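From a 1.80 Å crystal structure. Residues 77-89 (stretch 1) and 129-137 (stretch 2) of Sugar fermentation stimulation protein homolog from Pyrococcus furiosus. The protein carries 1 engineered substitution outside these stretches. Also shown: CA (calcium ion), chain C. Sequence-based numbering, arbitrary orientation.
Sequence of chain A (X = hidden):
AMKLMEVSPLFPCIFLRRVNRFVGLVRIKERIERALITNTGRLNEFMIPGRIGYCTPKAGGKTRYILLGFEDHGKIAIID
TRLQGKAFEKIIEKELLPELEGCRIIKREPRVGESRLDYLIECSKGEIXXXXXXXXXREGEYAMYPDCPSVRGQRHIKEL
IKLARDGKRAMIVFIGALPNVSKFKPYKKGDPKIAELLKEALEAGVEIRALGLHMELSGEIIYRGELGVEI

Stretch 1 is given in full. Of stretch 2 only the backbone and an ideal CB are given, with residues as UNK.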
# COMPACT_ATOMS: atom_id res chain seq x y z
N ALA A 77 6.41 2.29 -9.68
CA ALA A 77 5.33 1.71 -8.86
C ALA A 77 5.94 1.39 -7.49
O ALA A 77 7.00 0.77 -7.42
CB ALA A 77 4.81 0.45 -9.49
N ILE A 78 5.28 1.79 -6.41
CA ILE A 78 5.84 1.56 -5.08
C ILE A 78 5.24 0.26 -4.55
O ILE A 78 4.03 0.20 -4.22
CB ILE A 78 5.56 2.73 -4.11
CG1 ILE A 78 6.18 4.04 -4.64
CG2 ILE A 78 6.09 2.35 -2.71
CD1 ILE A 78 5.76 5.33 -3.88
N ILE A 79 6.08 -0.75 -4.42
CA ILE A 79 5.66 -2.02 -3.81
C ILE A 79 5.85 -2.13 -2.31
O ILE A 79 5.20 -2.97 -1.67
CB ILE A 79 6.32 -3.24 -4.50
CG1 ILE A 79 7.82 -3.27 -4.24
CG2 ILE A 79 5.95 -3.24 -5.99
CD1 ILE A 79 8.38 -4.70 -4.07
N ASP A 80 6.73 -1.30 -1.74
CA ASP A 80 7.08 -1.40 -0.32
C ASP A 80 5.94 -0.86 0.54
O ASP A 80 5.57 0.32 0.44
CB ASP A 80 8.38 -0.64 -0.01
CG ASP A 80 8.86 -0.85 1.43
OD1 ASP A 80 9.70 -1.75 1.67
OD2 ASP A 80 8.42 -0.08 2.32
N THR A 81 5.37 -1.71 1.37
CA THR A 81 4.20 -1.31 2.18
C THR A 81 4.55 -0.31 3.28
O THR A 81 3.70 0.50 3.68
CB THR A 81 3.42 -2.51 2.74
OG1 THR A 81 4.25 -3.24 3.66
CG2 THR A 81 2.94 -3.42 1.60
N ARG A 82 5.80 -0.35 3.76
CA ARG A 82 6.29 0.63 4.72
C ARG A 82 6.34 2.04 4.12
O ARG A 82 5.90 3.00 4.78
CB ARG A 82 7.66 0.26 5.28
CG ARG A 82 7.69 -0.90 6.22
CD ARG A 82 9.13 -1.21 6.59
NE ARG A 82 9.25 -2.28 7.57
CZ ARG A 82 10.36 -2.98 7.79
NH1 ARG A 82 11.45 -2.74 7.06
NH2 ARG A 82 10.38 -3.93 8.72
N LEU A 83 6.84 2.16 2.89
CA LEU A 83 6.90 3.42 2.19
C LEU A 83 5.47 3.90 1.91
O LEU A 83 5.17 5.07 2.11
CB LEU A 83 7.69 3.30 0.88
CG LEU A 83 7.91 4.59 0.09
CD1 LEU A 83 8.32 5.79 0.95
CD2 LEU A 83 8.93 4.38 -1.06
N GLN A 84 4.63 3.00 1.41
CA GLN A 84 3.19 3.34 1.19
C GLN A 84 2.59 3.91 2.48
O GLN A 84 1.92 4.95 2.45
CB GLN A 84 2.41 2.10 0.75
CG GLN A 84 2.69 1.65 -0.67
CD GLN A 84 1.86 0.39 -1.00
OE1 GLN A 84 0.93 0.06 -0.27
NE2 GLN A 84 2.17 -0.26 -2.10
N GLY A 85 2.85 3.25 3.60
CA GLY A 85 2.37 3.72 4.90
C GLY A 85 2.93 5.09 5.25
O GLY A 85 2.20 5.93 5.77
N LYS A 86 4.20 5.34 4.96
CA LYS A 86 4.82 6.65 5.26
C LYS A 86 4.14 7.74 4.41
O LYS A 86 3.90 8.85 4.91
CB LYS A 86 6.33 6.64 4.98
CG LYS A 86 7.16 5.86 6.00
CD LYS A 86 8.63 6.25 5.88
CE LYS A 86 9.49 5.59 6.96
NZ LYS A 86 10.05 4.31 6.48
N ALA A 87 3.82 7.39 3.16
CA ALA A 87 3.11 8.28 2.23
C ALA A 87 1.71 8.60 2.79
O ALA A 87 1.30 9.76 2.86
CB ALA A 87 2.99 7.65 0.87
N PHE A 88 0.99 7.56 3.20
CA PHE A 88 -0.29 7.77 3.90
C PHE A 88 -0.17 8.71 5.12
O PHE A 88 -0.97 9.63 5.29
CB PHE A 88 -0.97 6.43 4.28
CG PHE A 88 -2.34 6.62 4.87
CD1 PHE A 88 -3.40 7.06 4.08
CD2 PHE A 88 -2.57 6.38 6.21
CE1 PHE A 88 -4.65 7.25 4.61
CE2 PHE A 88 -3.82 6.61 6.76
CZ PHE A 88 -4.86 7.04 5.95
N GLU A 89 0.82 8.46 5.98
CA GLU A 89 1.10 9.30 7.13
C GLU A 89 1.36 10.77 6.75
O GLU A 89 0.97 11.67 7.47
CB GLU A 89 2.26 8.71 7.95
CG GLU A 89 1.85 7.40 8.65
CD GLU A 89 2.99 6.49 9.06
OE1 GLU A 89 4.12 6.97 9.26
OE2 GLU A 89 2.76 5.26 9.19
N UNK A 129 -10.65 3.87 13.28
CA UNK A 129 -9.66 2.85 12.91
C UNK A 129 -9.48 2.84 11.40
O UNK A 129 -10.47 2.80 10.66
CB UNK A 129 -10.08 1.47 13.41
N UNK A 130 -8.23 2.89 10.95
CA UNK A 130 -7.93 2.91 9.52
C UNK A 130 -6.93 1.81 9.16
O UNK A 130 -5.86 1.72 9.76
CB UNK A 130 -7.38 4.28 9.11
N UNK A 131 -7.32 0.95 8.20
CA UNK A 131 -6.44 -0.07 7.65
C UNK A 131 -6.06 0.35 6.23
O UNK A 131 -6.94 0.76 5.44
CB UNK A 131 -7.11 -1.45 7.66
N UNK A 132 -4.76 0.29 5.92
CA UNK A 132 -4.33 0.63 4.56
C UNK A 132 -3.84 -0.63 3.86
O UNK A 132 -3.21 -1.50 4.50
CB UNK A 132 -3.23 1.70 4.58
N UNK A 133 -4.21 -0.80 2.59
CA UNK A 133 -3.75 -1.97 1.82
C UNK A 133 -3.05 -1.59 0.51
O UNK A 133 -3.44 -0.63 -0.13
CB UNK A 133 -4.94 -2.88 1.51
N UNK A 134 -2.03 -2.36 0.14
CA UNK A 134 -1.35 -2.16 -1.14
C UNK A 134 -2.24 -2.58 -2.30
O UNK A 134 -2.79 -3.69 -2.30
CB UNK A 134 -0.04 -2.94 -1.18
N UNK A 135 -2.37 -1.70 -3.29
CA UNK A 135 -3.10 -2.03 -4.52
C UNK A 135 -2.28 -1.72 -5.75
O UNK A 135 -2.43 -0.67 -6.38
CB UNK A 135 -4.43 -1.27 -4.58
N UNK A 136 -1.37 -2.62 -6.08
CA UNK A 136 -0.42 -2.35 -7.17
C UNK A 136 -0.55 -3.37 -8.31
O UNK A 136 0.37 -3.51 -9.15
CB UNK A 136 1.01 -2.36 -6.63
N UNK A 137 -1.69 -4.06 -8.35
CA UNK A 137 -2.02 -4.94 -9.47
C UNK A 137 -2.85 -4.14 -10.47
O UNK A 137 -3.86 -3.54 -10.11
CB UNK A 137 -2.77 -6.19 -9.00
CA CA C . -1.95 -2.52 6.22

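Position 129 lies beyond the reach of stretch 1, which sets no preference; it is Phe129, without contact here.

At 130 the CA-to-CB bond points toward the helix, and the ideal CB sits 4.9 Å from Phe88 CE2. The Phe88 ring nearby asks for an apolar partner; Val, Ile or Leu would suit. The residue is Val130, whose CG1 packs 3.9 Å from Phe88 CZ.

Position 131 points away from stretch 1, but the calcium ion lies on its side of the strand, about 5.5 Å from the ideal CB, so the longer Glu, or less strongly Gln, can reach it, while Asp and Asn are too short. It is Glu131, with OE2 2.4 Å from the metal CA.

Position 132 turns back toward the helix. Its ideal CB is 5.0 Å from Phe88 CD2. Beside the ring a small or medium chain fits, and Val, Thr or Ile would all bring a methyl to it. Thr132 does so: CG2 stands 3.8 Å from the Phe88 ring centroid, over its face, in a CH-pi contact. Its OG1 receives a weak 3.4 Å hydrogen bond from water 1, which also donates to Thr81 O at 2.6 Å and so links strand to helix. The backbone O of Thr132 binds the metal CA at 2.4 Å.

Position 133 points away again, leaving stretch 1 little say; a long or polar chain is possible. Lys133 places NZ 2.8 Å from Glu131 OE2, a salt bridge beside the calcium site.

Position 134 is the tightest. The ideal CB is only 3.3 Å from Gln84 OE1 and 4.1 Å from Thr81 CG2, so bulk is risky, whereas Gln84 NE2 offers a donor. Ser, Ala or perhaps Thr would be reasonable, with a hydroxyl able to use the amide. Ser134, with chi1 in t, accepts from Gln84 NE2 through OG at 3.0 Å. The same NE2 donates to Ile78 O at 2.9 Å, so one amide serves both stretches.

Position 135 points away from stretch 1, which would allow many side chains; it is Ala135.

At 136 CA-to-CB points toward stretch 1, with the ideal CB 4.6 Å from Ile78 O and 5.1 Å from both Ile79 CG2 and Gln84 NE2. A branched aliphatic would fill this gap. Val136 sets CG1 3.5 Å from Ile78 O and CG2 4.4 Å from Ile79 CG2.

Position 137 is out of reach and unconstrained by stretch 1; it is Leu137.

Stretch 2 129-137: FVETKSAVL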
# COMPACT_ATOMS: atom_id res chain seq x y z
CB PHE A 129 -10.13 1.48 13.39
CG PHE A 129 -10.06 1.31 14.87
CD1 PHE A 129 -8.84 0.97 15.48
CD2 PHE A 129 -11.18 1.56 15.67
CE1 PHE A 129 -8.77 0.81 16.90
CE2 PHE A 129 -11.12 1.42 17.08
CZ PHE A 129 -9.90 1.06 17.68
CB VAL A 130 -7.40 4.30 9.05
CG1 VAL A 130 -7.09 4.27 7.55
CG2 VAL A 130 -8.40 5.39 9.39
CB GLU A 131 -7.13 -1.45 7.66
CG GLU A 131 -6.35 -2.60 6.99
CD GLU A 131 -5.00 -2.86 7.65
OE1 GLU A 131 -4.87 -2.56 8.87
OE2 GLU A 131 -4.05 -3.32 6.95
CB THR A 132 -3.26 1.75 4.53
OG1 THR A 132 -2.09 1.31 5.24
CG2 THR A 132 -3.80 3.01 5.21
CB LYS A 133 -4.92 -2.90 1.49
CG LYS A 133 -5.63 -3.42 2.75
CD LYS A 133 -5.33 -4.86 2.98
CE LYS A 133 -5.86 -5.36 4.32
NZ LYS A 133 -4.69 -5.48 5.24
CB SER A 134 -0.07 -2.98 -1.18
OG SER A 134 0.60 -2.80 -2.44
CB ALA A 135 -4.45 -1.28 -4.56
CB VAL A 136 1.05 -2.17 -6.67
CG1 VAL A 136 1.15 -0.88 -5.80
CG2 VAL A 136 1.54 -3.40 -5.89
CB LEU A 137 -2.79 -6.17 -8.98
CG LEU A 137 -3.24 -7.17 -10.06
CD1 LEU A 137 -2.05 -7.90 -10.71
CD2 LEU A 137 -4.27 -8.16 -9.54
O HOH W 1 1.14 0.60 4.34
O HOH W 2 -2.18 -4.55 4.94
O HOH W 3 -0.74 -4.38 7.58
O HOH W 4 0.03 -1.05 6.13
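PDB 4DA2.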